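Local structure of Lmo1340 protein (Listeria monocytogenes, 4NLM) at residues Gln48-Trp53 with Val59-Lys64; Gly52-Asp57 with Val94-Asp99; Gln324-Tyr329 with Val335-Leu340; Phe341-Asp346 with Gly350-Leu355. The protein is of unknown function but is probably a surface lipoprotein with a six-bladed beta-propeller domain of the YqgU-like family. One frame throughout, in Å; residues are numbered along the deposited sequence. Where two conformers were deposited one is given.

Interaction 1. Residues Gln48-Trp53 with Val59-Lys64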
# COMPACT_ATOMS: atom_id res chain seq x y z
N GLN A 48 -17.54 4.43 -1.93
CA GLN A 48 -16.28 4.91 -2.52
C GLN A 48 -15.29 3.74 -2.51
O GLN A 48 -14.83 3.27 -3.53
CB GLN A 48 -15.76 6.17 -1.83
CG GLN A 48 -16.79 7.28 -1.82
CD GLN A 48 -17.16 7.69 -3.23
OE1 GLN A 48 -16.29 8.02 -4.04
NE2 GLN A 48 -18.44 7.64 -3.55
N ARG A 49 -14.91 3.27 -1.32
CA ARG A 49 -14.05 2.12 -1.21
C ARG A 49 -13.94 1.66 0.23
O ARG A 49 -14.32 2.37 1.16
CB ARG A 49 -12.63 2.43 -1.70
CG ARG A 49 -11.91 3.47 -0.82
CD ARG A 49 -10.46 3.70 -1.22
NE ARG A 49 -10.37 4.29 -2.54
CZ ARG A 49 -10.08 3.65 -3.67
NH1 ARG A 49 -10.03 4.32 -4.80
NH2 ARG A 49 -9.80 2.34 -3.69
N VAL A 50 -13.44 0.43 0.41
CA VAL A 50 -12.86 -0.00 1.68
C VAL A 50 -11.39 0.38 1.60
O VAL A 50 -10.68 0.01 0.69
CB VAL A 50 -13.04 -1.50 1.90
CG1 VAL A 50 -12.19 -2.00 3.05
CG2 VAL A 50 -14.52 -1.78 2.17
N VAL A 51 -10.92 1.15 2.60
CA VAL A 51 -9.56 1.65 2.55
C VAL A 51 -8.55 0.56 2.99
O VAL A 51 -7.47 0.45 2.45
CB VAL A 51 -9.43 2.88 3.46
CG1 VAL A 51 -7.97 3.36 3.57
CG2 VAL A 51 -10.33 3.99 2.96
N GLY A 52 -8.95 -0.23 3.98
CA GLY A 52 -8.08 -1.27 4.54
C GLY A 52 -8.64 -1.81 5.82
O GLY A 52 -9.74 -1.51 6.21
N TRP A 53 -7.82 -2.63 6.50
CA TRP A 53 -8.19 -3.22 7.76
C TRP A 53 -7.99 -2.24 8.92
O TRP A 53 -7.03 -1.49 8.96
CB TRP A 53 -7.31 -4.43 8.07
CG TRP A 53 -7.50 -5.56 7.10
CD1 TRP A 53 -6.65 -5.91 6.09
CD2 TRP A 53 -8.54 -6.50 7.10
NE1 TRP A 53 -7.12 -7.02 5.44
CE2 TRP A 53 -8.30 -7.38 6.02
CE3 TRP A 53 -9.67 -6.69 7.88
CZ2 TRP A 53 -9.15 -8.45 5.73
CZ3 TRP A 53 -10.52 -7.71 7.57
CH2 TRP A 53 -10.25 -8.59 6.50
N VAL A 59 -13.03 -3.14 9.02
CA VAL A 59 -12.40 -2.40 7.97
C VAL A 59 -12.82 -0.93 8.04
O VAL A 59 -13.80 -0.60 8.69
CB VAL A 59 -12.74 -2.96 6.57
CG1 VAL A 59 -12.25 -4.39 6.49
CG2 VAL A 59 -14.23 -2.81 6.24
N LEU A 60 -12.03 -0.10 7.38
CA LEU A 60 -12.35 1.31 7.19
C LEU A 60 -13.14 1.50 5.88
O LEU A 60 -12.61 1.23 4.84
CB LEU A 60 -11.06 2.15 7.19
CG LEU A 60 -11.24 3.65 6.99
CD1 LEU A 60 -12.11 4.24 8.06
CD2 LEU A 60 -9.90 4.35 6.91
N LEU A 61 -14.37 1.92 6.05
CA LEU A 61 -15.33 2.12 4.95
C LEU A 61 -15.49 3.58 4.65
O LEU A 61 -15.77 4.38 5.52
CB LEU A 61 -16.67 1.53 5.38
CG LEU A 61 -17.82 1.73 4.43
CD1 LEU A 61 -17.61 1.09 3.06
CD2 LEU A 61 -19.14 1.24 5.04
N GLN A 62 -15.36 3.92 3.37
CA GLN A 62 -15.54 5.28 2.85
C GLN A 62 -16.73 5.32 1.90
O GLN A 62 -16.78 4.59 0.91
CB GLN A 62 -14.27 5.71 2.13
CG GLN A 62 -14.30 7.16 1.64
CD GLN A 62 -13.09 7.49 0.82
OE1 GLN A 62 -12.02 6.91 1.03
NE2 GLN A 62 -13.22 8.47 -0.06
N THR A 63 -17.67 6.20 2.23
CA THR A 63 -18.87 6.42 1.41
C THR A 63 -19.05 7.93 1.28
O THR A 63 -18.41 8.72 1.99
CB THR A 63 -20.11 5.82 2.07
OG1 THR A 63 -20.33 6.39 3.37
CG2 THR A 63 -20.03 4.30 2.19
N LYS A 64 -19.92 8.33 0.36
CA LYS A 64 -20.17 9.76 0.13
C LYS A 64 -21.61 9.98 -0.27
O LYS A 64 -22.16 9.27 -1.14
CB LYS A 64 -19.26 10.32 -0.98
CG LYS A 64 -19.40 11.82 -1.19
CD LYS A 64 -18.43 12.36 -2.22
CE LYS A 64 -18.66 13.84 -2.46
NZ LYS A 64 -17.84 14.35 -3.59
O HOH W 1 -9.98 7.04 -0.71
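Val51 and Leu60 lie side by side and point the same way: CB of Val51 rests 3.8 Å from CD2 of Leu60, so the branched valine fills the hollow beside the longer leucine. Next along that face comes Gln62, with CG anti to its backbone N (chi1 -176°). Its extended chain runs beside Arg49; NE2 lies by Gln48 CB and OE1 by Val51 CG2, both at 3.9 Å. A water donates to Gln62 OE1 at 2.7 Å and links it weakly to Arg49 NE, while Arg49 NH2 has a weak bond to Tyr339 O. On the face of Val50 and Leu61, CG1 of Val50 meets CB of Val59 at 3.7 Å, short branches crossing at about a right angle. Separately, Val59 CG1 approaches Trp53 CE3 obliquely. The backbone has a bump of its own: Gln48 N (2.9 Å) and Arg49 N (3.2 Å) both donate to Gln62 O, from the same face of its plane, a classic beta bulge. Antiparallel bonds continue, Val51 N to Leu60 O and Leu60 N to Gly52 O. Strand 47-55 is outermost in its sheet, with Val50 bonded to Leu340 beyond it; strand 68-75 flanks 58-65, and Ile96 of strand 90-96 packs over Val51 and Leu60.

Interaction 2. Residues Gly52-Asp57 with Val94-Asp99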
# COMPACT_ATOMS: atom_id res chain seq x y z
N GLY A 52 -8.95 -0.23 3.98
CA GLY A 52 -8.08 -1.27 4.54
C GLY A 52 -8.64 -1.81 5.82
O GLY A 52 -9.74 -1.51 6.21
N TRP A 53 -7.82 -2.63 6.50
CA TRP A 53 -8.19 -3.22 7.76
C TRP A 53 -7.99 -2.24 8.92
O TRP A 53 -7.03 -1.49 8.96
CB TRP A 53 -7.31 -4.43 8.07
CG TRP A 53 -7.50 -5.56 7.10
CD1 TRP A 53 -6.65 -5.91 6.09
CD2 TRP A 53 -8.54 -6.50 7.10
NE1 TRP A 53 -7.12 -7.02 5.44
CE2 TRP A 53 -8.30 -7.38 6.02
CE3 TRP A 53 -9.67 -6.69 7.88
CZ2 TRP A 53 -9.15 -8.45 5.73
CZ3 TRP A 53 -10.52 -7.71 7.57
CH2 TRP A 53 -10.25 -8.59 6.50
N LEU A 54 -8.91 -2.31 9.88
CA LEU A 54 -8.73 -1.63 11.18
C LEU A 54 -8.45 -2.59 12.32
O LEU A 54 -7.88 -2.18 13.34
CB LEU A 54 -9.95 -0.78 11.51
CG LEU A 54 -10.20 0.40 10.57
CD1 LEU A 54 -11.46 1.12 10.98
CD2 LEU A 54 -9.02 1.34 10.55
N SER A 55 -8.85 -3.86 12.15
CA SER A 55 -8.64 -4.90 13.16
C SER A 55 -8.86 -6.22 12.44
O SER A 55 -9.21 -6.23 11.28
CB SER A 55 -9.66 -4.76 14.28
OG SER A 55 -10.95 -5.20 13.94
N LYS A 56 -8.74 -7.33 13.16
CA LYS A 56 -8.93 -8.62 12.52
C LYS A 56 -10.35 -8.81 12.00
O LYS A 56 -10.58 -9.64 11.13
CB LYS A 56 -8.55 -9.80 13.42
CG LYS A 56 -9.41 -9.94 14.63
CD LYS A 56 -8.97 -11.13 15.46
CE LYS A 56 -9.79 -11.23 16.72
NZ LYS A 56 -9.42 -12.44 17.51
N ASP A 57 -11.30 -8.08 12.57
CA ASP A 57 -12.68 -8.24 12.13
C ASP A 57 -13.34 -6.98 11.65
O ASP A 57 -14.58 -6.92 11.59
CB ASP A 57 -13.56 -8.93 13.15
CG ASP A 57 -13.65 -8.20 14.44
OD1 ASP A 57 -13.03 -7.16 14.57
OD2 ASP A 57 -14.33 -8.71 15.37
N VAL A 94 -6.17 8.72 1.73
CA VAL A 94 -6.51 8.23 3.08
C VAL A 94 -5.62 7.05 3.35
O VAL A 94 -5.58 6.13 2.54
CB VAL A 94 -7.97 7.78 3.20
CG1 VAL A 94 -8.30 7.42 4.63
CG2 VAL A 94 -8.95 8.82 2.65
N GLN A 95 -4.94 7.06 4.47
CA GLN A 95 -4.13 5.91 4.88
C GLN A 95 -4.39 5.60 6.34
O GLN A 95 -4.70 6.49 7.14
CB GLN A 95 -2.65 6.18 4.73
CG GLN A 95 -2.16 6.20 3.31
CD GLN A 95 -0.64 6.15 3.24
OE1 GLN A 95 0.05 5.77 4.22
NE2 GLN A 95 -0.11 6.50 2.11
N ILE A 96 -4.29 4.32 6.64
CA ILE A 96 -4.38 3.80 8.02
C ILE A 96 -2.97 3.67 8.58
O ILE A 96 -2.07 3.22 7.88
CB ILE A 96 -5.10 2.44 8.02
CG1 ILE A 96 -6.51 2.61 7.47
CG2 ILE A 96 -5.11 1.81 9.39
CD1 ILE A 96 -7.11 1.32 6.93
N SER A 97 -2.76 4.13 9.81
CA SER A 97 -1.43 4.09 10.41
C SER A 97 -0.94 2.66 10.60
O SER A 97 -1.74 1.73 10.72
CB SER A 97 -1.44 4.81 11.75
OG SER A 97 -2.16 4.10 12.72
N PRO A 98 0.39 2.49 10.63
CA PRO A 98 0.93 1.15 10.78
C PRO A 98 0.47 0.43 12.06
O PRO A 98 0.43 -0.79 12.07
CB PRO A 98 2.45 1.42 10.81
CG PRO A 98 2.61 2.65 9.97
CD PRO A 98 1.43 3.47 10.34
N ASP A 99 0.12 1.18 13.10
CA ASP A 99 -0.33 0.60 14.36
C ASP A 99 -1.86 0.58 14.45
O ASP A 99 -2.41 0.23 15.51
CB ASP A 99 0.31 1.32 15.58
CG ASP A 99 -0.07 2.79 15.69
OD1 ASP A 99 -0.79 3.31 14.84
OD2 ASP A 99 0.38 3.46 16.65
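Ile96 reaches across to the chain at Gly52, Trp53 and Leu54 and carries the whole contact from its own segment. The tight part is at its tip, where CD1 lies 3.5 Å from Trp53 O. Glycine suits its place here: with no side chain, Gly52 lets Ile96 CD1 come to 3.7 Å from its CA. In the isoleucine, chi1 of -61° leaves CG2 3.8 Å from Trp53 O, and an extended chi2 (158°) carries CD1 to the glycine. The packing is looser at Leu54, whose CD2 touches Ile96 CD1 at 4.1 Å, the two side chains crossing at about a right angle. Farther on the segments diverge, and each polar turn is tied locally: Ser55 OG donates to Asp57 OD1 at 2.9 Å and also bonds Ser58 OG, while Ser97 OG donates to Asp99 OD1 at 2.6 Å and bonds the backbone N of Arg101 and Asn102. Short hydroxyl and carboxylate side chains suit such turns, and the neighbouring Lys56 is exposed. Strands 47-55 and 90-96 are the first strands of two successive four-stranded antiparallel sheets, so methyl packing on backbone and Leu54, without backbone pairing, joins one sheet to the next, as between adjacent blades of a beta propeller.

Interaction 3. Residues Gln324-Tyr329 with Val335-Leu340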
# COMPACT_ATOMS: atom_id res chain seq x y z
N GLN A 324 -5.68 -8.11 -9.07
CA GLN A 324 -6.22 -6.87 -8.54
C GLN A 324 -5.57 -6.67 -7.17
O GLN A 324 -4.98 -7.61 -6.63
CB GLN A 324 -7.74 -6.91 -8.42
CG GLN A 324 -8.42 -7.24 -9.74
CD GLN A 324 -9.92 -7.20 -9.68
OE1 GLN A 324 -10.51 -6.90 -8.65
NE2 GLN A 324 -10.56 -7.46 -10.81
N PRO A 325 -5.66 -5.48 -6.59
CA PRO A 325 -5.00 -5.27 -5.30
C PRO A 325 -5.45 -6.23 -4.22
O PRO A 325 -6.61 -6.65 -4.16
CB PRO A 325 -5.37 -3.81 -4.98
CG PRO A 325 -5.51 -3.16 -6.32
CD PRO A 325 -6.20 -4.22 -7.13
N ILE A 326 -4.51 -6.50 -3.31
CA ILE A 326 -4.70 -7.39 -2.15
C ILE A 326 -4.02 -6.79 -0.92
O ILE A 326 -2.99 -6.19 -1.04
CB ILE A 326 -4.21 -8.81 -2.40
CG1 ILE A 326 -2.82 -8.83 -3.06
CG2 ILE A 326 -5.25 -9.59 -3.21
CD1 ILE A 326 -2.20 -10.23 -3.14
N LEU A 327 -4.66 -7.00 0.22
CA LEU A 327 -4.10 -6.47 1.49
C LEU A 327 -4.51 -7.39 2.62
O LEU A 327 -5.69 -7.56 2.94
CB LEU A 327 -4.64 -5.06 1.74
CG LEU A 327 -4.14 -4.44 3.05
CD1 LEU A 327 -2.64 -4.21 3.05
CD2 LEU A 327 -4.89 -3.14 3.28
N SER A 328 -3.51 -7.90 3.33
CA SER A 328 -3.74 -8.71 4.50
C SER A 328 -3.72 -7.88 5.77
O SER A 328 -3.39 -6.70 5.77
CB SER A 328 -2.71 -9.84 4.60
OG SER A 328 -1.43 -9.35 4.94
N TYR A 329 -4.12 -8.54 6.85
CA TYR A 329 -4.07 -7.98 8.19
C TYR A 329 -2.86 -8.55 8.94
O TYR A 329 -2.20 -9.46 8.46
CB TYR A 329 -5.40 -8.21 8.92
CG TYR A 329 -5.42 -7.61 10.31
CD1 TYR A 329 -5.37 -6.22 10.47
CD2 TYR A 329 -5.45 -8.41 11.45
CE1 TYR A 329 -5.34 -5.66 11.73
CE2 TYR A 329 -5.40 -7.86 12.71
CZ TYR A 329 -5.36 -6.48 12.85
OH TYR A 329 -5.31 -5.93 14.11
N VAL A 335 -7.86 -11.65 3.56
CA VAL A 335 -7.16 -10.72 2.67
C VAL A 335 -8.21 -9.95 1.88
O VAL A 335 -9.10 -10.55 1.24
CB VAL A 335 -6.24 -11.50 1.72
CG1 VAL A 335 -5.64 -10.61 0.65
CG2 VAL A 335 -5.17 -12.24 2.50
N LEU A 336 -8.16 -8.63 1.95
CA LEU A 336 -9.03 -7.79 1.10
C LEU A 336 -8.56 -7.92 -0.32
O LEU A 336 -7.37 -7.95 -0.60
CB LEU A 336 -9.00 -6.35 1.57
CG LEU A 336 -9.66 -6.09 2.93
CD1 LEU A 336 -9.23 -4.73 3.48
CD2 LEU A 336 -11.17 -6.17 2.81
N TYR A 337 -9.52 -7.90 -1.24
CA TYR A 337 -9.25 -8.08 -2.65
C TYR A 337 -10.09 -7.13 -3.50
O TYR A 337 -11.28 -6.99 -3.24
CB TYR A 337 -9.58 -9.53 -3.07
CG TYR A 337 -9.51 -9.83 -4.55
CD1 TYR A 337 -8.32 -9.80 -5.22
CD2 TYR A 337 -10.66 -10.12 -5.29
CE1 TYR A 337 -8.23 -10.07 -6.56
CE2 TYR A 337 -10.60 -10.39 -6.65
CZ TYR A 337 -9.39 -10.36 -7.29
OH TYR A 337 -9.37 -10.61 -8.66
N GLY A 338 -9.45 -6.55 -4.50
CA GLY A 338 -10.15 -5.73 -5.51
C GLY A 338 -9.68 -4.31 -5.50
O GLY A 338 -9.14 -3.82 -4.50
N TYR A 339 -9.98 -3.58 -6.58
CA TYR A 339 -9.62 -2.19 -6.63
C TYR A 339 -10.29 -1.38 -5.53
O TYR A 339 -9.73 -0.34 -5.11
CB TYR A 339 -9.96 -1.59 -8.02
CG TYR A 339 -8.99 -2.09 -9.07
CD1 TYR A 339 -7.69 -1.58 -9.13
CD2 TYR A 339 -9.33 -3.08 -9.95
CE1 TYR A 339 -6.77 -2.06 -10.02
CE2 TYR A 339 -8.42 -3.56 -10.89
CZ TYR A 339 -7.15 -3.04 -10.93
OH TYR A 339 -6.21 -3.48 -11.82
N LEU A 340 -11.46 -1.81 -5.05
CA LEU A 340 -12.18 -1.12 -3.99
C LEU A 340 -12.16 -1.90 -2.66
O LEU A 340 -12.85 -1.51 -1.72
CB LEU A 340 -13.61 -0.81 -4.40
CG LEU A 340 -13.73 -0.03 -5.68
CD1 LEU A 340 -15.20 0.26 -5.93
CD2 LEU A 340 -12.94 1.28 -5.67
O HOH W 2 -11.91 -4.90 -8.41
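Gln324 lays its side chain against Tyr337 where a beta hairpin of strands 326-328 and 334-337 begins, part of the YqgU-like propeller domain. Gln324 has the most surface buried here, followed by Pro325 and Tyr337. The amide of Gln324 is nearly parallel to the Tyr337 ring, 9° between planes, with CD 3.6 Å from Tyr337 OH; nearer the backbone, Gln324 CB approaches Tyr337 CE1. A flexible stem ending in a flat amide suits this position, since it can follow the ring while its NE2 bonds to Asp322 OD2. The tyrosine hydroxyl goes to the backbone O of Asp322, so the same residue holds both groups. Tyr337 CG is anti to the backbone N (chi1 173°), which brings the ring edge to Ile326 CG2, 3.7 Å from CD1. Pro325 offers its ring to Tyr339: CD sits 3.8 Å from the ring centroid, over one face, in a CH-pi contact. Its carbonyl accepts from Gly338 N at 2.9 Å, in the carbonyl plane, and the backbone angles of Gly338 themselves call for glycine. Leu327 and Leu336 exchange two backbone bonds farther along the hairpin. At its open end, a water that donates to Gln324 OE1, over a doubtfully short distance, accepts from Tyr339 N at 3.0 Å.

Interaction 4. Residues Phe341-Asp346 with Gly350-Leu355; sequences FDKVID and GKMYNL
Lys343 runs beside Asn354, both pointing the same way from a non-hydrogen-bonded pair. Its CB lies 3.5 Å from Tyr353 O, and CG is 3.7 Å from Asn354 OD1 and a little farther from Tyr353 O. CD keeps a similar distance from that OD1, CE approaches it at 3.5 Å, and NZ donates a hydrogen bond to it, modelled at 2.5 Å, a length too short to be trusted exactly. The chain is extended up to CE and bends only at its last torsion (chi4 -42°), next to the amide. The aliphatic stem suits a path along the sheet beside exposed Asn354, while the charged end reaches the neutral amide oxygen. The two segments form an antiparallel beta hairpin, strands 343-346 and 352-357, in a mixed five-stranded sheet where 343-346 also pairs with 334-337. Val344 and Tyr353 exchange two backbone bonds, and Asp346 N donates almost straight to Lys351 O (178° at the hydrogen). Beyond Lys343 on the same face, Ile345 CG1 packs against CE of Met352, a selenomethionine, at 3.6 Å in one of its two conformers, so this contact is less certain. On the opposite face Tyr353 OH bonds to Glu36 OE2, while a water in the plane of its ring donates to that hydroxyl at 2.6 Å and to Asp346 OD2.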
# COMPACT_ATOMS: atom_id res chain seq x y z
N PHE A 341 -11.43 -3.03 -2.62
CA PHE A 341 -11.35 -3.90 -1.44
C PHE A 341 -12.74 -4.28 -0.96
O PHE A 341 -13.03 -4.31 0.24
CB PHE A 341 -10.51 -3.28 -0.30
CG PHE A 341 -9.02 -3.27 -0.52
CD1 PHE A 341 -8.37 -4.20 -1.28
CD2 PHE A 341 -8.26 -2.32 0.14
CE1 PHE A 341 -6.99 -4.14 -1.44
CE2 PHE A 341 -6.89 -2.27 0.00
CZ PHE A 341 -6.24 -3.19 -0.78
N ASP A 342 -13.60 -4.66 -1.92
CA ASP A 342 -14.96 -5.01 -1.61
C ASP A 342 -15.21 -6.51 -1.44
O ASP A 342 -16.33 -6.91 -1.13
CB ASP A 342 -15.91 -4.44 -2.69
CG ASP A 342 -15.60 -4.95 -4.06
OD1 ASP A 342 -14.46 -5.18 -4.44
OD2 ASP A 342 -16.57 -5.12 -4.83
N LYS A 343 -14.15 -7.30 -1.59
CA LYS A 343 -14.19 -8.75 -1.37
C LYS A 343 -13.12 -9.16 -0.37
O LYS A 343 -12.13 -8.46 -0.18
CB LYS A 343 -14.06 -9.52 -2.70
CG LYS A 343 -15.19 -9.22 -3.65
CD LYS A 343 -15.21 -10.02 -4.95
CE LYS A 343 -16.24 -9.49 -5.96
NZ LYS A 343 -17.53 -9.14 -5.29
N VAL A 344 -13.34 -10.32 0.23
CA VAL A 344 -12.41 -10.91 1.16
C VAL A 344 -12.10 -12.33 0.74
O VAL A 344 -13.01 -13.10 0.45
CB VAL A 344 -12.95 -10.93 2.61
CG1 VAL A 344 -12.03 -11.69 3.56
CG2 VAL A 344 -13.16 -9.52 3.10
N ILE A 345 -10.82 -12.66 0.65
CA ILE A 345 -10.38 -14.02 0.40
C ILE A 345 -9.86 -14.63 1.69
O ILE A 345 -9.07 -14.02 2.43
CB ILE A 345 -9.22 -14.04 -0.60
CG1 ILE A 345 -9.62 -13.34 -1.91
CG2 ILE A 345 -8.72 -15.47 -0.80
CD1 ILE A 345 -8.47 -13.17 -2.87
N ASP A 346 -10.30 -15.84 2.02
CA ASP A 346 -9.76 -16.58 3.15
C ASP A 346 -8.65 -17.46 2.56
O ASP A 346 -8.91 -18.41 1.84
CB ASP A 346 -10.87 -17.39 3.82
CG ASP A 346 -10.41 -18.14 5.03
OD1 ASP A 346 -9.24 -18.53 5.08
OD2 ASP A 346 -11.27 -18.35 5.92
N GLY A 350 -9.47 -20.88 0.75
CA GLY A 350 -9.69 -20.49 -0.62
C GLY A 350 -11.04 -19.81 -0.85
O GLY A 350 -11.33 -19.39 -1.97
N LYS A 351 -11.90 -19.75 0.16
CA LYS A 351 -13.21 -19.15 -0.04
C LYS A 351 -13.15 -17.64 -0.18
O LYS A 351 -12.33 -16.97 0.44
CB LYS A 351 -14.16 -19.49 1.10
CG LYS A 351 -14.61 -20.92 1.11
CD LYS A 351 -15.67 -21.19 2.17
CE LYS A 351 -16.98 -20.45 1.94
NZ LYS A 351 -17.60 -20.75 0.62
N MSE A 352 -14.05 -17.12 -1.00
CA MSE A 352 -14.15 -15.68 -1.26
C MSE A 352 -15.51 -15.22 -0.78
O MSE A 352 -16.50 -15.97 -0.85
CB MSE A 352 -13.91 -15.41 -2.73
CG MSE A 352 -13.84 -13.92 -3.03
SE MSE A 352 -13.01 -13.62 -4.80
CE MSE A 352 -11.41 -14.76 -4.64
N TYR A 353 -15.56 -13.98 -0.29
CA TYR A 353 -16.76 -13.38 0.26
C TYR A 353 -16.94 -11.97 -0.24
O TYR A 353 -15.98 -11.23 -0.37
CB TYR A 353 -16.67 -13.32 1.76
CG TYR A 353 -16.43 -14.66 2.39
CD1 TYR A 353 -15.14 -15.14 2.59
CD2 TYR A 353 -17.49 -15.44 2.80
CE1 TYR A 353 -14.92 -16.38 3.16
CE2 TYR A 353 -17.29 -16.68 3.35
CZ TYR A 353 -16.01 -17.15 3.55
OH TYR A 353 -15.83 -18.39 4.11
N ASN A 354 -18.17 -11.59 -0.49
CA ASN A 354 -18.48 -10.22 -0.83
C ASN A 354 -18.68 -9.47 0.47
O ASN A 354 -19.53 -9.80 1.28
CB ASN A 354 -19.76 -10.17 -1.65
CG ASN A 354 -19.60 -10.79 -3.02
OD1 ASN A 354 -18.56 -10.70 -3.65
ND2 ASN A 354 -20.67 -11.42 -3.50
N LEU A 355 -17.83 -8.48 0.71
CA LEU A 355 -17.94 -7.65 1.91
C LEU A 355 -18.90 -6.47 1.65
O LEU A 355 -19.71 -6.13 2.50
CB LEU A 355 -16.55 -7.17 2.32
CG LEU A 355 -16.50 -6.21 3.49
CD1 LEU A 355 -17.11 -6.84 4.74
CD2 LEU A 355 -15.05 -5.83 3.73
O HOH W 3 -13.67 -19.52 4.86

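Along the chain, interactions 1 and 2 come first and share Gly52 and Trp53 of strand 47-55: one pairs it within its own four-stranded sheet, the other packs it on the next sheet, with centres about 10 Å apart. Interactions 3 and 4 follow near the C-terminal end as consecutive hairpins of one mixed sheet, their centres about 9 Å apart, joined by pairing of strands 334-337 and 343-346. The two groups meet through Trp53 NE1 and Leu327 O and through the backbones of Val50 and Leu340. Interactions 2 and 4, about 17 Å apart between centres, do not touch. Early and late parts of the chain thus pack together, consistent with closure of a propeller ring.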